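Putative NADH dehydrogenase/NAD(P)H nitroreductase (Bacteroides thetaiotaomicron VPI-5482, PDB 3KWK) binds flavin mononucleotide and is probably an NAD(P)H-dependent oxidoreductase of the nitroreductase family. Local coordinates at the interface of chains A and B. Numbering follows the deposited sequence. Chains: chain A/B, Putative NADH dehydrogenase/NAD(P)H nitroreductase.

Three patches of one two-fold A/B interface are described, each with a twin in which the chains trade roles. Contact 1 lies at the symmetry axis, where helix 97-114 of each chain meets its own copy. Contact 2 lies about 18 Å from it, measured between centres of C-alpha atoms, where the C-terminal strand 170-172 of chain A joins strand 54-59 of chain B. Contact 3, about 22 Å from contact 1 and 34 Å from contact 2, sets the N-terminal segment of chain B on helix 32-43 of chain A. Both chain ends thus reach across, as expected of the intertwined dimers of nitroreductases.

Contact 1: the interface of chains A and B. Residues chain A 98-99, 102-103, 121; chain B 98-99, 102-103, 121.
A:Tyr98 and B:Tyr98 meet across the two-fold axis at their CD2-CE2 sides, CE2 lying 3.5 Å from its counterpart CE2. The phenol planes stand 72° apart with centroids separated by 5.3 Å, a steep edge-to-face pair spread like a V, with neither face stacked on the other. In each chain CG sits between the backbone N and the carbonyl carbon (chi1 48°), which swings the ring toward the partner helix and brings its CD2-CE2 side to the axis. Further along helix 97-114 the two serines face each other: A:Ser102 CB and B:Ser102 CB are 3.5 Å apart, tight for carbons, so the helices come very close here. The hydroxyl of A:Ser102 turns back into its own chain, where OG donates a 2.7 Å hydrogen bond to A:Tyr98 O, almost in line with the carbonyl. That bond fixes the rotation of the hydroxyl and pairs it within the helix. Methyl CD2 of A:Leu99 reaches over to B:Ser102 OG at 3.4 Å, and B:Leu99 returns the contact to A:Ser102. At the flanks, A:Trp121 lays the benzene edge of its indole near B:Leu99, with CZ2 4.2 Å from B:Leu99 CB, while A:Ser102 OG lies in the indole plane at the ring edge. The small serines let the helices approach and the tyrosine pair packs beside them, at the centre of what is, as in the family, probably the working dimer.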
ATOM      1  N   TYR A  98      -9.860  -0.225   4.600  1.00  6.90           N
ATOM      2  CA  TYR A  98      -8.714   0.638   4.967  1.00  5.95           C
ATOM      3  C   TYR A  98      -7.375  -0.020   4.591  1.00  7.84           C
ATOM      4  O   TYR A  98      -6.375   0.653   4.461  1.00  9.11           O
ATOM      5  CB  TYR A  98      -8.742   1.011   6.443  1.00  8.07           C
ATOM      6  CG  TYR A  98      -8.974  -0.102   7.419  1.00  5.73           C
ATOM      7  CD1 TYR A  98     -10.255  -0.513   7.743  1.00  8.51           C
ATOM      8  CD2 TYR A  98      -7.928  -0.745   8.038  1.00  7.26           C
ATOM      9  CE1 TYR A  98     -10.483  -1.569   8.653  1.00  8.50           C
ATOM     10  CE2 TYR A  98      -8.133  -1.771   8.967  1.00  5.99           C
ATOM     11  CZ  TYR A  98      -9.423  -2.190   9.249  1.00  6.70           C
ATOM     12  OH  TYR A  98      -9.638  -3.187  10.169  1.00  8.47           O
ATOM     13  N   LEU A  99      -7.370  -1.322   4.407  1.00  6.26           N
ATOM     14  CA  LEU A  99      -6.184  -2.047   3.916  1.00  6.56           C
ATOM     15  C   LEU A  99      -6.091  -1.891   2.398  1.00  6.77           C
ATOM     16  O   LEU A  99      -5.077  -1.444   1.878  1.00  6.63           O
ATOM     17  CB  LEU A  99      -6.241  -3.524   4.351  1.00  5.14           C
ATOM     18  CG  LEU A  99      -6.527  -3.805   5.862  1.00  5.54           C
ATOM     19  CD1 LEU A  99      -6.685  -5.338   6.101  1.00  7.28           C
ATOM     20  CD2 LEU A  99      -5.399  -3.176   6.728  1.00  5.96           C
ATOM     21  N   SER A 102      -5.218   1.603   1.600  1.00  5.40           N
ATOM     22  CA  SER A 102      -3.790   1.912   1.861  1.00  5.39           C
ATOM     23  C   SER A 102      -2.920   1.431   0.700  1.00  5.44           C
ATOM     24  O   SER A 102      -1.972   2.128   0.295  1.00  6.45           O
ATOM     25  CB  SER A 102      -3.361   1.182   3.125  1.00  7.24           C
ATOM     26  OG  SER A 102      -3.914   1.802   4.271  1.00  7.99           O
ATOM     27  N   ALA A 103      -3.227   0.251   0.148  1.00  6.28           N
ATOM     28  CA  ALA A 103      -2.495  -0.214  -1.033  1.00  5.03           C
ATOM     29  C   ALA A 103      -2.763   0.732  -2.250  1.00  5.57           C
ATOM     30  O   ALA A 103      -1.848   1.063  -2.986  1.00  7.38           O
ATOM     31  CB  ALA A 103      -2.859  -1.697  -1.361  1.00  6.27           C
ATOM     32  N   TRP A 121       0.834  11.451   1.827  1.00  7.04           N
ATOM     33  CA  TRP A 121      -0.308  10.868   2.532  1.00  5.47           C
ATOM     34  C   TRP A 121      -0.542  11.659   3.792  1.00  7.47           C
ATOM     35  O   TRP A 121       0.332  11.716   4.654  1.00  8.37           O
ATOM     36  CB  TRP A 121       0.064   9.420   2.849  1.00  6.66           C
ATOM     37  CG  TRP A 121      -0.917   8.575   3.650  1.00  6.41           C
ATOM     38  CD1 TRP A 121      -1.717   8.948   4.681  1.00  8.83           C
ATOM     39  CD2 TRP A 121      -1.072   7.175   3.492  1.00  7.89           C
ATOM     40  NE1 TRP A 121      -2.427   7.843   5.140  1.00  7.96           N
ATOM     41  CE2 TRP A 121      -2.059   6.750   4.415  1.00  8.14           C
ATOM     42  CE3 TRP A 121      -0.497   6.247   2.619  1.00  9.33           C
ATOM     43  CZ2 TRP A 121      -2.419   5.420   4.563  1.00  8.69           C
ATOM     44  CZ3 TRP A 121      -0.860   4.919   2.749  1.00 10.56           C
ATOM     45  CH2 TRP A 121      -1.842   4.533   3.693  1.00  9.13           C
TER
ATOM     46  N   TYR B  98      -1.104  -1.007  10.779  1.00  6.90           N
ATOM     47  CA  TYR B  98      -1.762  -1.815   9.727  1.00  5.95           C
ATOM     48  C   TYR B  98      -1.898  -1.022   8.415  1.00  7.84           C
ATOM     49  O   TYR B  98      -2.053  -1.600   7.361  1.00  9.11           O
ATOM     50  CB  TYR B  98      -3.113  -2.343  10.187  1.00  8.07           C
ATOM     51  CG  TYR B  98      -4.040  -1.361  10.835  1.00  5.73           C
ATOM     52  CD1 TYR B  98      -3.955  -1.083  12.189  1.00  8.51           C
ATOM     53  CD2 TYR B  98      -5.015  -0.710  10.118  1.00  7.26           C
ATOM     54  CE1 TYR B  98      -4.816  -0.150  12.807  1.00  8.50           C
ATOM     55  CE2 TYR B  98      -5.900   0.194  10.717  1.00  5.99           C
ATOM     56  CZ  TYR B  98      -5.772   0.483  12.066  1.00  6.70           C
ATOM     57  OH  TYR B  98      -6.643   1.358  12.669  1.00  8.47           O
ATOM     58  N   LEU B  99      -1.824   0.289   8.490  1.00  6.26           N
ATOM     59  CA  LEU B  99      -1.807   1.149   7.292  1.00  6.56           C
ATOM     60  C   LEU B  99      -0.397   1.162   6.702  1.00  6.77           C
ATOM     61  O   LEU B  99      -0.207   0.850   5.534  1.00  6.63           O
ATOM     62  CB  LEU B  99      -2.309   2.563   7.642  1.00  5.14           C
ATOM     63  CG  LEU B  99      -3.658   2.661   8.425  1.00  5.54           C
ATOM     64  CD1 LEU B  99      -3.946   4.143   8.812  1.00  7.28           C
ATOM     65  CD2 LEU B  99      -4.797   2.030   7.575  1.00  5.96           C
ATOM     66  N   SER B 102       0.331  -2.152   5.255  1.00  5.40           N
ATOM     67  CA  SER B 102      -0.361  -2.378   3.962  1.00  5.39           C
ATOM     68  C   SER B 102       0.410  -1.713   2.821  1.00  5.44           C
ATOM     69  O   SER B 102       0.532  -2.290   1.726  1.00  6.45           O
ATOM     70  CB  SER B 102      -1.747  -1.756   4.040  1.00  7.24           C
ATOM     71  OG  SER B 102      -2.597  -2.534   4.863  1.00  7.99           O
ATOM     72  N   ALA B 103       0.941  -0.508   3.058  1.00  6.28           N
ATOM     73  CA  ALA B 103       1.777   0.133   2.041  1.00  5.03           C
ATOM     74  C   ALA B 103       3.082  -0.696   1.803  1.00  5.57           C
ATOM     75  O   ALA B 103       3.499  -0.877   0.670  1.00  7.38           O
ATOM     76  CB  ALA B 103       2.093   1.611   2.435  1.00  6.27           C
ATOM     77  N   TRP B 121      -1.130 -11.484  -1.411  1.00  7.04           N
ATOM     78  CA  TRP B 121      -1.463 -11.067  -0.049  1.00  5.47           C
ATOM     79  C   TRP B 121      -2.512 -12.002   0.492  1.00  7.47           C
ATOM     80  O   TRP B 121      -3.606 -12.084  -0.061  1.00  8.37           O
ATOM     81  CB  TRP B 121      -1.992  -9.636  -0.144  1.00  6.66           C
ATOM     82  CG  TRP B 121      -2.488  -8.958   1.126  1.00  6.41           C
ATOM     83  CD1 TRP B 121      -3.167  -9.497   2.169  1.00  8.83           C
ATOM     84  CD2 TRP B 121      -2.394  -7.564   1.370  1.00  7.89           C
ATOM     85  NE1 TRP B 121      -3.449  -8.503   3.102  1.00  7.96           N
ATOM     86  CE2 TRP B 121      -2.970  -7.315   2.639  1.00  8.14           C
ATOM     87  CE3 TRP B 121      -1.831  -6.509   0.646  1.00  9.33           C
ATOM     88  CZ2 TRP B 121      -3.091  -6.039   3.166  1.00  8.69           C
ATOM     89  CZ3 TRP B 121      -1.934  -5.233   1.170  1.00 10.56           C
ATOM     90  CH2 TRP B 121      -2.529  -5.024   2.437  1.00  9.13           C
TER

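Contact 2: the interface of chains A and B. Residues chain A 168-171, 175; chain B 54-56, 144.
At the edge of the A:His171 imidazole, in the ring plane, NE2 donates a nearly straight 2.7 Å hydrogen bond to the carboxylate oxygen B:Glu55 OE1. B:Phe56 O and A:Tyr175 OXT, of the terminal carboxylate, also lie at this edge, and ND1 donates to OXT at 2.7 Å. One face of the imidazole is met by A:Tyr175 CE1, 3.3 Å above its plane toward the rim. The opposite face of A:Tyr175 is met near its rim by B:Ile144, CG1 3.8 Å from CZ, so the phenol sits between A:His171 and B:Ile144. Held at both nitrogens, the imidazole is fixed in rotation and could be polarised between two carboxylates. B:Glu55 OE1 is met on its anti side, tilted 30° out of the carboxylate plane. Its other oxygen, OE2, forms a 2.8 Å salt bridge with A:Lys169 NZ, which approaches from above that plane; bends in the lysine chain at chi2 (-72°) and chi3 carry the ammonium round to it. Water 1 joins OE1 to A:Lys168 O. An alanine in place of B:Glu55 would probably leave the ammonium of A:Lys169 without its charge partner and A:His171 NE2 without its acceptor, the ring then held mainly from the A:Tyr175 side. The backbones pair in parallel: B:Phe56 N donates to A:Lys169 O, and A:His171 N to B:Phe56 O. Strand 170-172 thereby extends the sheet of the other subunit, fastening the C-terminal tail of chain A onto chain B.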
ATOM      1  N   LYS A 168      17.632  -5.010  11.223  0.50  8.67           N
ATOM      2  CA  LYS A 168      17.059  -5.472  12.481  0.50  8.56           C
ATOM      3  C   LYS A 168      15.582  -5.848  12.341  0.50  8.50           C
ATOM      4  O   LYS A 168      15.044  -6.555  13.185  0.50  8.50           O
ATOM      5  CB  LYS A 168      17.197  -4.404  13.576  0.50  9.32           C
ATOM      6  CG  LYS A 168      18.623  -3.941  13.847  0.50 10.86           C
ATOM      7  CD  LYS A 168      18.700  -3.010  15.048  0.50 10.39           C
ATOM      8  CE  LYS A 168      17.945  -1.723  14.822  0.50 16.57           C
ATOM      9  NZ  LYS A 168      18.464  -0.983  13.643  0.50 11.86           N
ATOM     10  N   LYS A 169      14.939  -5.356  11.285  0.50  7.17           N
ATOM     11  CA  LYS A 169      13.524  -5.621  11.045  0.50  7.45           C
ATOM     12  C   LYS A 169      13.295  -6.872  10.165  0.50  9.40           C
ATOM     13  O   LYS A 169      12.157  -7.123   9.763  0.50  8.39           O
ATOM     14  CB  LYS A 169      12.857  -4.380  10.388  0.50  7.47           C
ATOM     15  CG  LYS A 169      12.904  -3.038  11.157  0.50 15.85           C
ATOM     16  CD  LYS A 169      11.980  -3.031  12.363  0.50 25.57           C
ATOM     17  CE  LYS A 169      11.213  -1.693  12.585  0.50 18.35           C
ATOM     18  NZ  LYS A 169      10.002  -1.825  13.530  0.50  6.98           N
ATOM     19  N   ILE A 170      14.363  -7.627   9.856  1.00  7.55           N
ATOM     20  CA  ILE A 170      14.279  -8.898   9.128  1.00  6.96           C
ATOM     21  C   ILE A 170      14.525 -10.042  10.095  1.00  6.60           C
ATOM     22  O   ILE A 170      15.526 -10.036  10.819  1.00  8.26           O
ATOM     23  CB  ILE A 170      15.274  -8.977   7.966  1.00  8.75           C
ATOM     24  CG1 ILE A 170      14.992  -7.813   6.995  1.00 10.99           C
ATOM     25  CG2 ILE A 170      15.184 -10.352   7.257  1.00 10.29           C
ATOM     26  CD1 ILE A 170      16.088  -7.578   5.997  1.00 11.53           C
ATOM     27  N   HIS A 171      13.594 -10.994  10.112  1.00  6.04           N
ATOM     28  CA  HIS A 171      13.613 -12.161  10.989  1.00  5.93           C
ATOM     29  C   HIS A 171      13.513 -13.395  10.094  1.00  8.21           C
ATOM     30  O   HIS A 171      12.738 -13.412   9.171  1.00 10.33           O
ATOM     31  CB  HIS A 171      12.458 -12.108  11.996  1.00  6.23           C
ATOM     32  CG  HIS A 171      12.361 -10.797  12.722  1.00  6.80           C
ATOM     33  ND1 HIS A 171      12.864 -10.598  13.993  1.00  7.08           N
ATOM     34  CD2 HIS A 171      11.863  -9.600  12.327  1.00  6.70           C
ATOM     35  CE1 HIS A 171      12.650  -9.342  14.353  1.00  8.11           C
ATOM     36  NE2 HIS A 171      12.074  -8.704  13.354  1.00  7.99           N
ATOM     37  N   TYR A 175      10.924 -14.993  15.227  1.00  8.38           N
ATOM     38  CA  TYR A 175      11.245 -13.633  15.610  1.00  8.56           C
ATOM     39  C   TYR A 175      12.632 -13.395  16.233  1.00 11.52           C
ATOM     40  O   TYR A 175      12.915 -14.118  17.176  1.00  9.33           O
ATOM     41  CB  TYR A 175      10.180 -13.121  16.571  1.00  7.37           C
ATOM     42  CG  TYR A 175      10.110 -11.609  16.512  1.00  8.22           C
ATOM     43  CD1 TYR A 175       9.497 -10.965  15.428  1.00 12.04           C
ATOM     44  CD2 TYR A 175      10.674 -10.815  17.500  1.00 10.90           C
ATOM     45  CE1 TYR A 175       9.437  -9.605  15.368  1.00 10.80           C
ATOM     46  CE2 TYR A 175      10.581  -9.421  17.423  1.00  9.39           C
ATOM     47  CZ  TYR A 175       9.992  -8.838  16.358  1.00 14.24           C
ATOM     48  OH  TYR A 175       9.901  -7.463  16.285  1.00 19.67           O
ATOM     49  OXT TYR A 175      13.438 -12.489  15.850  1.00 11.98           O
TER
ATOM     50  N   TRP B  54       7.137  -1.638  10.927  1.00  6.83           N
ATOM     51  CA  TRP B  54       7.158  -2.958  10.278  1.00  6.63           C
ATOM     52  C   TRP B  54       8.225  -3.900  10.788  1.00  8.47           C
ATOM     53  O   TRP B  54       9.318  -3.477  11.173  1.00  8.49           O
ATOM     54  CB  TRP B  54       7.258  -2.814   8.772  1.00  7.62           C
ATOM     55  CG  TRP B  54       8.209  -1.763   8.352  1.00  7.12           C
ATOM     56  CD1 TRP B  54       9.543  -1.760   8.525  1.00  9.70           C
ATOM     57  CD2 TRP B  54       7.873  -0.503   7.769  1.00  7.72           C
ATOM     58  NE1 TRP B  54      10.100  -0.601   8.048  1.00  8.17           N
ATOM     59  CE2 TRP B  54       9.077   0.209   7.612  1.00  5.24           C
ATOM     60  CE3 TRP B  54       6.670   0.100   7.388  1.00 10.48           C
ATOM     61  CZ2 TRP B  54       9.119   1.475   7.000  1.00  7.66           C
ATOM     62  CZ3 TRP B  54       6.716   1.346   6.807  1.00 10.34           C
ATOM     63  CH2 TRP B  54       7.919   2.032   6.665  1.00  9.77           C
ATOM     64  N   GLU B  55       7.885  -5.173  10.796  1.00  6.68           N
ATOM     65  CA  GLU B  55       8.766  -6.294  11.073  1.00  8.17           C
ATOM     66  C   GLU B  55       8.437  -7.376  10.059  1.00  8.47           C
ATOM     67  O   GLU B  55       7.252  -7.677   9.852  1.00  7.30           O
ATOM     68  CB  GLU B  55       8.543  -6.805  12.524  1.00  7.45           C
ATOM     69  CG  GLU B  55       8.814  -5.767  13.637  1.00  8.62           C
ATOM     70  CD  GLU B  55      10.287  -5.417  13.856  1.00 10.42           C
ATOM     71  OE1 GLU B  55      11.206  -6.120  13.393  1.00 10.34           O
ATOM     72  OE2 GLU B  55      10.508  -4.366  14.506  1.00 10.67           O
ATOM     73  N   PHE B  56       9.464  -7.979   9.434  1.00  6.34           N
ATOM     74  CA  PHE B  56       9.220  -8.991   8.418  1.00  7.78           C
ATOM     75  C   PHE B  56       9.797 -10.326   8.849  1.00  7.91           C
ATOM     76  O   PHE B  56      10.959 -10.405   9.269  1.00  7.61           O
ATOM     77  CB  PHE B  56       9.882  -8.582   7.098  1.00  6.23           C
ATOM     78  CG  PHE B  56       9.459  -7.210   6.637  1.00  6.64           C
ATOM     79  CD1 PHE B  56       8.274  -7.049   5.930  1.00  8.01           C
ATOM     80  CD2 PHE B  56      10.188  -6.087   6.984  1.00  8.91           C
ATOM     81  CE1 PHE B  56       7.854  -5.789   5.526  1.00  7.85           C
ATOM     82  CE2 PHE B  56       9.764  -4.832   6.609  1.00  9.91           C
ATOM     83  CZ  PHE B  56       8.611  -4.680   5.880  1.00  8.36           C
ATOM     84  N   ILE B 144       3.730  -7.533  18.489  1.00  6.63           N
ATOM     85  CA  ILE B 144       3.985  -7.675  17.055  1.00  7.05           C
ATOM     86  C   ILE B 144       2.821  -8.391  16.400  1.00  7.49           C
ATOM     87  O   ILE B 144       2.601  -9.564  16.663  1.00  8.58           O
ATOM     88  CB  ILE B 144       5.306  -8.412  16.783  1.00  7.52           C
ATOM     89  CG1 ILE B 144       6.495  -7.752  17.480  1.00  6.82           C
ATOM     90  CG2 ILE B 144       5.612  -8.502  15.264  1.00  9.06           C
ATOM     91  CD1 ILE B 144       6.742  -6.219  17.213  1.00  8.12           C
TER
HETATM   92  O   HOH W   1      13.364  -5.678  15.177  1.00 20.53           O

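Contact 3: the interface of chains A and B. Residues chain A 33-34, 37, 115; chain B 8-10, 13.
Backbone B:Thr8 N, at the first modelled residue of its chain, donates a 2.8 Å hydrogen bond to the carboxylate oxygen A:Glu33 OE2. The nitrogen comes from above the carboxylate plane, 52° out of it; both residues are poorly ordered, so this link is likely to be loose and their side-chain placements are only approximate. As modelled, with CG opposite the backbone N (chi1 -177°) and an extended chain beyond, A:Glu33 reaches outward past B:Thr8, the two side chains running in opposite directions. Methyl CG2 of B:Thr8, again as modelled, points toward helix 32-43, touching A:Leu37 CD1 at 3.5 Å and the aliphatic stem of A:Lys34 at CG, 3.9 Å away. A:Lys34 stretches on within its own chain, NZ donating to A:Met115 O at 2.7 Å, which ties the helix to the loop that follows helix 97-114. The selenium of A:Met115, a selenomethionine, meets B:Leu13 CD1 at 4.0 Å, the side chains crossing at about a right angle. B:Leu13 CD1 also lies 4.1 Å from A:Leu37 CD1. B:Asn10 OD1 accepts from B:Leu13 N at 2.9 Å, capping the start of helix 11-18. The N-terminal segment of chain B thus runs over helix 32-43 and the loop that follows helix 97-114 of chain A before entering its own first helix.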
ATOM      1  N   GLU A  33      -3.630  14.300 -17.820  1.00  8.31           N
ATOM      2  CA  GLU A  33      -3.224  12.919 -18.138  1.00 10.13           C
ATOM      3  C   GLU A  33      -2.506  12.299 -16.912  1.00  9.08           C
ATOM      4  O   GLU A  33      -2.695  11.126 -16.575  1.00  9.31           O
ATOM      5  CB  GLU A  33      -2.271  12.966 -19.333  1.00 12.14           C
ATOM      6  CG  GLU A  33      -1.806  11.616 -19.850  1.00 25.63           C
ATOM      7  CD  GLU A  33      -0.688  11.723 -20.939  1.00 39.07           C
ATOM      8  OE1 GLU A  33       0.003  12.776 -21.084  1.00 35.01           O
ATOM      9  OE2 GLU A  33      -0.492  10.710 -21.625  1.00 40.78           O
ATOM     10  N   LYS A  34      -1.713  13.098 -16.203  1.00  7.25           N
ATOM     11  CA  LYS A  34      -1.016  12.605 -15.000  1.00  8.29           C
ATOM     12  C   LYS A  34      -2.016  12.256 -13.889  1.00  7.39           C
ATOM     13  O   LYS A  34      -1.894  11.231 -13.189  1.00  7.92           O
ATOM     14  CB  LYS A  34       0.053  13.587 -14.538  1.00  6.81           C
ATOM     15  CG  LYS A  34       1.225  13.664 -15.525  1.00  5.91           C
ATOM     16  CD  LYS A  34       2.364  14.533 -15.033  1.00  7.81           C
ATOM     17  CE  LYS A  34       3.494  14.552 -16.027  1.00  7.90           C
ATOM     18  NZ  LYS A  34       4.763  15.150 -15.439  1.00  8.98           N
ATOM     19  N   LEU A  37      -3.762   9.002 -14.719  1.00  5.68           N
ATOM     20  CA  LEU A  37      -2.889   7.857 -14.485  1.00  6.45           C
ATOM     21  C   LEU A  37      -2.700   7.551 -12.999  1.00  8.13           C
ATOM     22  O   LEU A  37      -2.596   6.392 -12.606  1.00  6.72           O
ATOM     23  CB  LEU A  37      -1.554   8.053 -15.218  1.00  7.53           C
ATOM     24  CG  LEU A  37      -1.607   7.789 -16.726  1.00  7.47           C
ATOM     25  CD1 LEU A  37      -0.376   8.415 -17.448  1.00  8.30           C
ATOM     26  CD2 LEU A  37      -1.692   6.286 -17.012  1.00 10.85           C
HETATM   27  N   MSE A 115       6.113  10.267 -12.351  1.00  5.89           N
HETATM   28  CA  MSE A 115       5.756  11.292 -13.335  1.00  5.19           C
HETATM   29  C   MSE A 115       6.259  12.677 -12.900  1.00  7.84           C
HETATM   30  O   MSE A 115       5.792  13.701 -13.361  1.00  8.43           O
HETATM   31  CB  MSE A 115       4.237  11.311 -13.553  1.00  6.40           C
HETATM   32  CG  MSE A 115       3.747   9.968 -14.185  1.00  8.88           C
HETATM   33 SE   MSE A 115       1.897   9.994 -14.625  0.75  9.20          SE
HETATM   34  CE  MSE A 115       1.193   9.743 -12.891  1.00 10.13           C
TER
ATOM     35  N   THR B   8       2.092   9.711 -21.353  1.00 47.37           N
ATOM     36  CA  THR B   8       3.097   9.944 -20.271  1.00 47.10           C
ATOM     37  C   THR B   8       3.259   8.719 -19.324  1.00 44.94           C
ATOM     38  O   THR B   8       3.664   8.861 -18.140  1.00 45.58           O
ATOM     39  CB  THR B   8       2.795  11.277 -19.472  1.00 49.10           C
ATOM     40  OG1 THR B   8       3.944  11.651 -18.692  1.00 56.52           O
ATOM     41  CG2 THR B   8       1.585  11.146 -18.547  1.00 42.74           C
ATOM     42  N   GLY B   9       2.970   7.522 -19.844  1.00 38.39           N
ATOM     43  CA  GLY B   9       3.291   6.264 -19.139  1.00 35.48           C
ATOM     44  C   GLY B   9       4.802   6.022 -18.922  1.00 33.01           C
ATOM     45  O   GLY B   9       5.642   6.744 -19.509  1.00 32.42           O
ATOM     46  N   ASN B  10       5.145   5.036 -18.065  1.00 26.32           N
ATOM     47  CA  ASN B  10       6.535   4.667 -17.736  1.00 19.88           C
ATOM     48  C   ASN B  10       6.623   3.247 -17.093  1.00 16.17           C
ATOM     49  O   ASN B  10       5.606   2.622 -16.883  1.00 12.33           O
ATOM     50  CB  ASN B  10       7.056   5.737 -16.791  1.00 25.34           C
ATOM     51  CG  ASN B  10       6.241   5.815 -15.513  1.00 14.85           C
ATOM     52  OD1 ASN B  10       6.187   4.827 -14.820  1.00  8.23           O
ATOM     53  ND2 ASN B  10       5.613   6.974 -15.208  1.00  7.78           N
ATOM     54  N   LEU B  13       4.626   2.670 -13.675  1.00  7.26           N
ATOM     55  CA  LEU B  13       3.198   2.521 -13.912  1.00  6.27           C
ATOM     56  C   LEU B  13       2.906   1.188 -14.559  1.00  7.12           C
ATOM     57  O   LEU B  13       1.996   0.529 -14.114  1.00  9.29           O
ATOM     58  CB  LEU B  13       2.667   3.648 -14.803  1.00  8.07           C
ATOM     59  CG  LEU B  13       2.548   5.022 -14.169  1.00 10.57           C
ATOM     60  CD1 LEU B  13       2.164   6.028 -15.310  1.00 10.82           C
ATOM     61  CD2 LEU B  13       1.529   5.005 -13.042  1.00 11.15           C
TER